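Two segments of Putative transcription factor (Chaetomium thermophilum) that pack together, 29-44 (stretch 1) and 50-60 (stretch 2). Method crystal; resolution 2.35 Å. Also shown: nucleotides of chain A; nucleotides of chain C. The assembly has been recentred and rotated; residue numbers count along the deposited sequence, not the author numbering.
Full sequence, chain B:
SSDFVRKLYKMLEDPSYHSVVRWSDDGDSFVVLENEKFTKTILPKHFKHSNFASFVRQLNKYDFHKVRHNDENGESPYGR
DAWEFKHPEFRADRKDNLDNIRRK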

# COMPACT_ATOMS: atom_id res chain seq x y z
N SER B 29 9.50 -7.21 18.14
CA SER B 29 8.89 -6.59 16.95
C SER B 29 7.70 -7.45 16.48
O SER B 29 7.53 -8.57 16.95
N PHE B 30 6.89 -6.91 15.57
CA PHE B 30 5.77 -7.65 14.99
C PHE B 30 5.85 -7.66 13.46
O PHE B 30 6.54 -6.84 12.85
N VAL B 31 5.16 -8.63 12.87
CA VAL B 31 5.19 -8.86 11.43
C VAL B 31 3.78 -8.84 10.88
O VAL B 31 2.89 -9.46 11.45
N VAL B 32 3.59 -8.11 9.78
CA VAL B 32 2.34 -8.15 9.00
C VAL B 32 2.68 -8.73 7.62
O VAL B 32 3.64 -8.30 6.98
N LEU B 33 1.87 -9.69 7.17
CA LEU B 33 2.22 -10.53 6.03
C LEU B 33 0.94 -11.07 5.42
O LEU B 33 0.05 -11.48 6.15
N GLU B 34 0.85 -11.08 4.09
CA GLU B 34 -0.38 -11.46 3.37
C GLU B 34 -1.31 -10.25 3.40
O GLU B 34 -2.39 -10.27 4.02
N ASN B 35 -0.87 -9.20 2.73
CA ASN B 35 -1.57 -7.92 2.70
C ASN B 35 -3.02 -8.03 2.22
O ASN B 35 -3.87 -7.24 2.61
N GLU B 36 -3.31 -9.03 1.40
CA GLU B 36 -4.67 -9.31 0.98
C GLU B 36 -5.59 -9.40 2.19
O GLU B 36 -6.48 -8.57 2.36
N LYS B 37 -5.35 -10.39 3.05
CA LYS B 37 -6.27 -10.70 4.15
C LYS B 37 -6.18 -9.70 5.30
O LYS B 37 -7.20 -9.39 5.92
N PHE B 38 -4.98 -9.21 5.60
CA PHE B 38 -4.78 -8.21 6.67
C PHE B 38 -5.46 -6.88 6.36
O PHE B 38 -6.22 -6.34 7.17
N THR B 39 -5.16 -6.35 5.18
CA THR B 39 -5.69 -5.08 4.73
C THR B 39 -7.20 -5.14 4.60
O THR B 39 -7.90 -4.25 5.08
N LYS B 40 -7.72 -6.19 3.98
CA LYS B 40 -9.13 -6.21 3.62
C LYS B 40 -10.02 -6.72 4.75
O LYS B 40 -11.18 -6.35 4.82
N THR B 41 -9.48 -7.56 5.63
CA THR B 41 -10.30 -8.22 6.66
C THR B 41 -10.05 -7.72 8.08
O THR B 41 -10.99 -7.49 8.83
N ILE B 42 -8.78 -7.57 8.44
CA ILE B 42 -8.37 -7.26 9.81
C ILE B 42 -8.26 -5.76 10.08
O ILE B 42 -8.75 -5.25 11.10
N LEU B 43 -7.63 -5.02 9.16
CA LEU B 43 -7.59 -3.57 9.30
C LEU B 43 -8.96 -2.98 9.60
O LEU B 43 -9.11 -2.23 10.56
N PRO B 44 -9.99 -3.33 8.80
CA PRO B 44 -11.31 -2.74 9.03
C PRO B 44 -12.00 -3.22 10.31
O PRO B 44 -12.92 -2.55 10.80
N SER B 50 -9.37 0.49 5.35
CA SER B 50 -8.85 -0.80 4.88
C SER B 50 -7.71 -0.51 3.92
O SER B 50 -7.61 -1.08 2.82
N ASN B 51 -6.84 0.38 4.37
CA ASN B 51 -5.84 1.05 3.56
C ASN B 51 -4.53 0.86 4.31
O ASN B 51 -4.39 1.32 5.45
N PHE B 52 -3.59 0.15 3.71
CA PHE B 52 -2.39 -0.26 4.42
C PHE B 52 -1.50 0.94 4.70
O PHE B 52 -0.89 1.02 5.75
N ALA B 53 -1.45 1.87 3.75
CA ALA B 53 -0.61 3.05 3.86
C ALA B 53 -0.96 3.90 5.08
O ALA B 53 -0.07 4.49 5.69
N SER B 54 -2.24 3.95 5.43
CA SER B 54 -2.70 4.65 6.63
C SER B 54 -2.30 3.93 7.91
O SER B 54 -2.06 4.56 8.94
N PHE B 55 -2.23 2.60 7.84
CA PHE B 55 -1.71 1.81 8.96
C PHE B 55 -0.23 2.10 9.14
O PHE B 55 0.24 2.28 10.25
N VAL B 56 0.50 2.12 8.03
CA VAL B 56 1.91 2.44 8.07
C VAL B 56 2.15 3.84 8.64
O VAL B 56 3.03 4.02 9.48
N ARG B 57 1.37 4.82 8.19
CA ARG B 57 1.52 6.19 8.65
C ARG B 57 1.40 6.30 10.16
O ARG B 57 2.20 6.96 10.80
N GLN B 58 0.38 5.65 10.72
CA GLN B 58 0.19 5.65 12.18
C GLN B 58 1.38 5.05 12.91
O GLN B 58 1.74 5.48 13.99
N LEU B 59 1.98 4.02 12.33
CA LEU B 59 3.12 3.38 12.94
C LEU B 59 4.29 4.37 12.98
O LEU B 59 4.92 4.51 14.01
N ASN B 60 4.57 5.06 11.88
CA ASN B 60 5.61 6.11 11.87
C ASN B 60 5.26 7.33 12.74
O ASN B 60 6.15 8.01 13.24

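This is an apolar, largely aromatic contact, in which side chains from a strand and a helix of stretch 1 pack against the helix of stretch 2 with no hydrogen bond between them. The helices 35-44 and 52-60 cross at 75°, with their axes 10.9 Å apart at closest approach. Strand 30-33 runs nearly antiparallel to helix 52-60. Together the two stretches bury 511 Å².

F30, V32, N35, F38, T39 and L43 point toward stretch 2. From the other side, F55 and L59 point toward stretch 1. F52 starts sideways, but its t rotamer (chi1 -167°) brings the ring nearer. It has the largest covered area, 86 Å².

The F52 ring meets several side chains. At its edge, F38 CE2 lies 3.4 Å from F52 CE1, and V32 CG1 lies 3.8 Å from the same F52 CE1. The F38 and F52 rings meet rim to rim, with planes at 82°. N35 (chi1 m) sets OD1 over one face, 4.1 Å from F52 CE2. Its ND2 is buried by the contact and has no partner in the model.

F55 and F38 both have chi1 t. The edge of F38 points at the face of F55, with F38 CZ 3.8 Å from F55 CE2 and centroids 5.1 Å apart. V32 (t) adds CG2 at 4.1 Å from F55 CE2. L43 (chi1 m, chi2 t) places CD2 3.7 Å from F55 CD1, while its CD1 reaches the backbone at N51 O, 3.6 Å away. One leucine thus packs on both a ring and the start of the helix.

Farther along helix 52-60, F30 (chi1 p) sends CZ to 3.8 Å from L59 CD2, at the edge of the F30 ring. The same CZ is 4.2 Å from F55 CZ. L59 is m, t.

T39 (m) packs its methyl CG2 close to S50 O, at 3.0 Å. Its OG1 lies 3.6 Å from F52 CD1 and makes a weak hydrogen bond to N35 O (2.9 Å) within its own helix. P44 CG touches S50 CB at 3.7 Å. N51 points away from stretch 1 and caps its own helix: N51 OD1 accepts a weak bond from A53 N at 3.3 Å.

Other residues of helix 52-60 contact DNA. S54 OG donates a hydrogen bond to DT4 OP2 of chain C, at 2.6 Å. N60 ND2 donates one to DT6 OP2 of chain A, at 3.1 Å. R57 sets its guanidinium face over N7 of DA7 in chain A, with R57 NE 3.4 Å from DA7 N7.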

# COMPACT_ATOMS: atom_id res chain seq x y z
CB SER B 29 9.91 -6.46 15.82
OG SER B 29 10.30 -7.73 15.31
CB PHE B 30 4.41 -7.12 15.47
CG PHE B 30 3.96 -5.87 14.79
CD1 PHE B 30 3.09 -5.92 13.70
CD2 PHE B 30 4.40 -4.63 15.22
CE1 PHE B 30 2.68 -4.76 13.06
CE2 PHE B 30 3.99 -3.48 14.59
CZ PHE B 30 3.14 -3.54 13.51
CB VAL B 31 5.78 -10.25 11.12
CG1 VAL B 31 6.00 -10.40 9.62
CG2 VAL B 31 7.08 -10.46 11.87
CB VAL B 32 1.70 -6.76 8.84
CG1 VAL B 32 0.49 -6.83 7.92
CG2 VAL B 32 1.29 -6.20 10.19
CB LEU B 33 3.12 -11.68 6.50
CG LEU B 33 3.36 -12.88 5.58
CD1 LEU B 33 3.92 -12.42 4.24
CD2 LEU B 33 4.29 -13.89 6.25
CB GLU B 34 -1.04 -12.72 3.97
CG GLU B 34 -2.06 -13.41 3.06
CD GLU B 34 -2.63 -14.69 3.67
OE1 GLU B 34 -3.87 -14.78 3.83
OE2 GLU B 34 -1.84 -15.60 4.01
CB ASN B 35 -0.79 -6.92 1.84
CG ASN B 35 0.43 -6.37 2.57
OD1 ASN B 35 0.94 -5.31 2.20
ND2 ASN B 35 0.90 -7.07 3.59
CB GLU B 36 -4.74 -10.63 0.21
CG GLU B 36 -4.22 -10.56 -1.22
CD GLU B 36 -2.70 -10.50 -1.32
OE1 GLU B 36 -2.20 -9.49 -1.88
OE2 GLU B 36 -2.03 -11.44 -0.85
CB LYS B 37 -6.06 -12.12 4.67
CG LYS B 37 -7.28 -12.68 5.38
CD LYS B 37 -6.96 -13.92 6.21
CE LYS B 37 -8.09 -14.26 7.18
NZ LYS B 37 -7.63 -14.96 8.42
CB PHE B 38 -3.29 -7.95 6.92
CG PHE B 38 -3.04 -6.79 7.84
CD1 PHE B 38 -3.37 -6.89 9.18
CD2 PHE B 38 -2.53 -5.59 7.37
CE1 PHE B 38 -3.16 -5.82 10.03
CE2 PHE B 38 -2.32 -4.52 8.22
CZ PHE B 38 -2.64 -4.64 9.56
CB THR B 39 -5.07 -4.68 3.37
OG1 THR B 39 -3.66 -4.46 3.54
CG2 THR B 39 -5.70 -3.43 2.83
CB LYS B 40 -9.35 -7.03 2.35
CG LYS B 40 -8.34 -6.78 1.23
CD LYS B 40 -8.70 -5.63 0.30
CE LYS B 40 -7.51 -5.26 -0.58
NZ LYS B 40 -7.83 -5.06 -2.03
CB THR B 41 -10.04 -9.74 6.66
OG1 THR B 41 -10.12 -10.25 5.33
CG2 THR B 41 -11.05 -10.47 7.55
CB ILE B 42 -7.04 -7.97 10.15
CG1 ILE B 42 -7.20 -9.48 9.93
CG2 ILE B 42 -6.64 -7.68 11.58
CD1 ILE B 42 -5.90 -10.22 9.77
CB LEU B 43 -6.98 -2.89 8.07
CG LEU B 43 -5.47 -2.68 8.09
CD1 LEU B 43 -5.04 -1.93 6.84
CD2 LEU B 43 -5.04 -1.92 9.34
CB PRO B 44 -12.13 -3.17 7.81
CG PRO B 44 -11.19 -3.89 6.89
CD PRO B 44 -10.02 -4.32 7.71
CB SER B 50 -9.95 -1.63 4.20
OG SER B 50 -10.22 -1.15 2.90
CB ASN B 51 -6.23 2.53 3.41
CG ASN B 51 -5.32 3.30 2.48
OD1 ASN B 51 -4.17 2.93 2.23
ND2 ASN B 51 -5.84 4.41 1.96
CB PHE B 52 -1.63 -1.29 3.60
CG PHE B 52 -0.55 -1.99 4.37
CD1 PHE B 52 -0.87 -2.96 5.30
CD2 PHE B 52 0.79 -1.67 4.16
CE1 PHE B 52 0.14 -3.60 6.01
CE2 PHE B 52 1.78 -2.30 4.87
CZ PHE B 52 1.46 -3.27 5.79
CB ALA B 53 -0.73 3.88 2.59
CB SER B 54 -4.21 4.84 6.57
OG SER B 54 -4.56 5.58 5.41
CB PHE B 55 -1.90 0.32 8.68
CG PHE B 55 -1.37 -0.59 9.76
CD1 PHE B 55 -1.96 -0.61 11.01
CD2 PHE B 55 -0.29 -1.41 9.52
CE1 PHE B 55 -1.48 -1.44 12.00
CE2 PHE B 55 0.20 -2.25 10.51
CZ PHE B 55 -0.40 -2.26 11.76
CB VAL B 56 2.54 2.31 6.67
CG1 VAL B 56 3.93 2.94 6.63
CG2 VAL B 56 2.60 0.85 6.26
CB ARG B 57 0.48 7.11 8.02
CG ARG B 57 0.63 8.58 8.41
CD ARG B 57 1.70 9.29 7.59
NE ARG B 57 2.06 10.60 8.13
CZ ARG B 57 2.87 10.80 9.17
NH1 ARG B 57 3.43 9.77 9.81
NH2 ARG B 57 3.14 12.03 9.58
CB GLN B 58 -1.07 4.85 12.55
CG GLN B 58 -2.38 5.62 12.43
CD GLN B 58 -2.57 6.64 13.54
OE1 GLN B 58 -1.92 7.70 13.55
NE2 GLN B 58 -3.44 6.33 14.48
CB LEU B 59 3.48 2.08 12.21
CG LEU B 59 2.49 0.90 12.36
CD1 LEU B 59 2.71 -0.14 11.27
CD2 LEU B 59 2.58 0.23 13.72
CB ASN B 60 5.91 6.60 10.45
CG ASN B 60 6.69 5.60 9.63
OD1 ASN B 60 6.51 5.51 8.42
ND2 ASN B 60 7.57 4.85 10.28
P DA A 7 9.36 10.11 11.09
OP1 DA A 7 10.21 10.64 12.19
OP2 DA A 7 8.23 9.19 11.42
O5' DA A 7 8.79 11.34 10.25
C5' DA A 7 9.69 12.13 9.45
C4' DA A 7 8.94 13.23 8.74
O4' DA A 7 8.22 12.67 7.61
C3' DA A 7 7.89 13.94 9.58
O3' DA A 7 7.89 15.32 9.21
C2' DA A 7 6.60 13.25 9.17
C1' DA A 7 6.86 13.04 7.69
N9 DA A 7 6.06 12.00 7.04
C8 DA A 7 5.82 10.72 7.46
N7 DA A 7 5.05 10.03 6.65
C5 DA A 7 4.76 10.93 5.63
C6 DA A 7 3.99 10.82 4.46
N6 DA A 7 3.33 9.70 4.11
N1 DA A 7 3.91 11.89 3.65
C2 DA A 7 4.58 13.00 4.00
N3 DA A 7 5.32 13.23 5.07
C4 DA A 7 5.38 12.14 5.86
P DT C 4 -8.32 6.27 4.92
OP1 DT C 4 -9.52 5.74 4.22
OP2 DT C 4 -7.17 5.39 5.23
O5' DT C 4 -7.79 7.52 4.08
C5' DT C 4 -8.63 8.66 3.84
C4' DT C 4 -7.86 9.72 3.10
O4' DT C 4 -6.94 10.39 3.99
C3' DT C 4 -7.02 9.20 1.93
O3' DT C 4 -7.33 9.97 0.77
C2' DT C 4 -5.59 9.39 2.39
C1' DT C 4 -5.71 10.58 3.32
N1 DT C 4 -4.65 10.73 4.34
C2 DT C 4 -4.15 11.99 4.58
O2 DT C 4 -4.53 12.98 3.98
N3 DT C 4 -3.17 12.04 5.54
C4 DT C 4 -2.68 10.98 6.28
O4 DT C 4 -1.81 11.19 7.13
C5 DT C 4 -3.25 9.70 5.98
C7 DT C 4 -2.75 8.49 6.72
C6 DT C 4 -4.20 9.63 5.04
P DT A 6 10.90 3.98 8.78
OP1 DT A 6 11.80 3.87 9.96
OP2 DT A 6 9.65 3.19 8.73
O5' DT A 6 10.53 5.52 8.60
C5' DT A 6 11.58 6.48 8.50
C4' DT A 6 10.99 7.85 8.29
O4' DT A 6 10.39 7.89 6.98
C3' DT A 6 9.89 8.25 9.28
O3' DT A 6 10.33 9.39 10.04
C2' DT A 6 8.68 8.55 8.40
C1' DT A 6 9.30 8.78 7.04
N1 DT A 6 8.43 8.49 5.90
C2 DT A 6 8.17 9.49 4.99
O2 DT A 6 8.62 10.61 5.09
N3 DT A 6 7.35 9.12 3.96
C4 DT A 6 6.77 7.88 3.75
O4 DT A 6 6.06 7.71 2.77
C5 DT A 6 7.09 6.88 4.73
C7 DT A 6 6.52 5.51 4.58
C6 DT A 6 7.89 7.23 5.75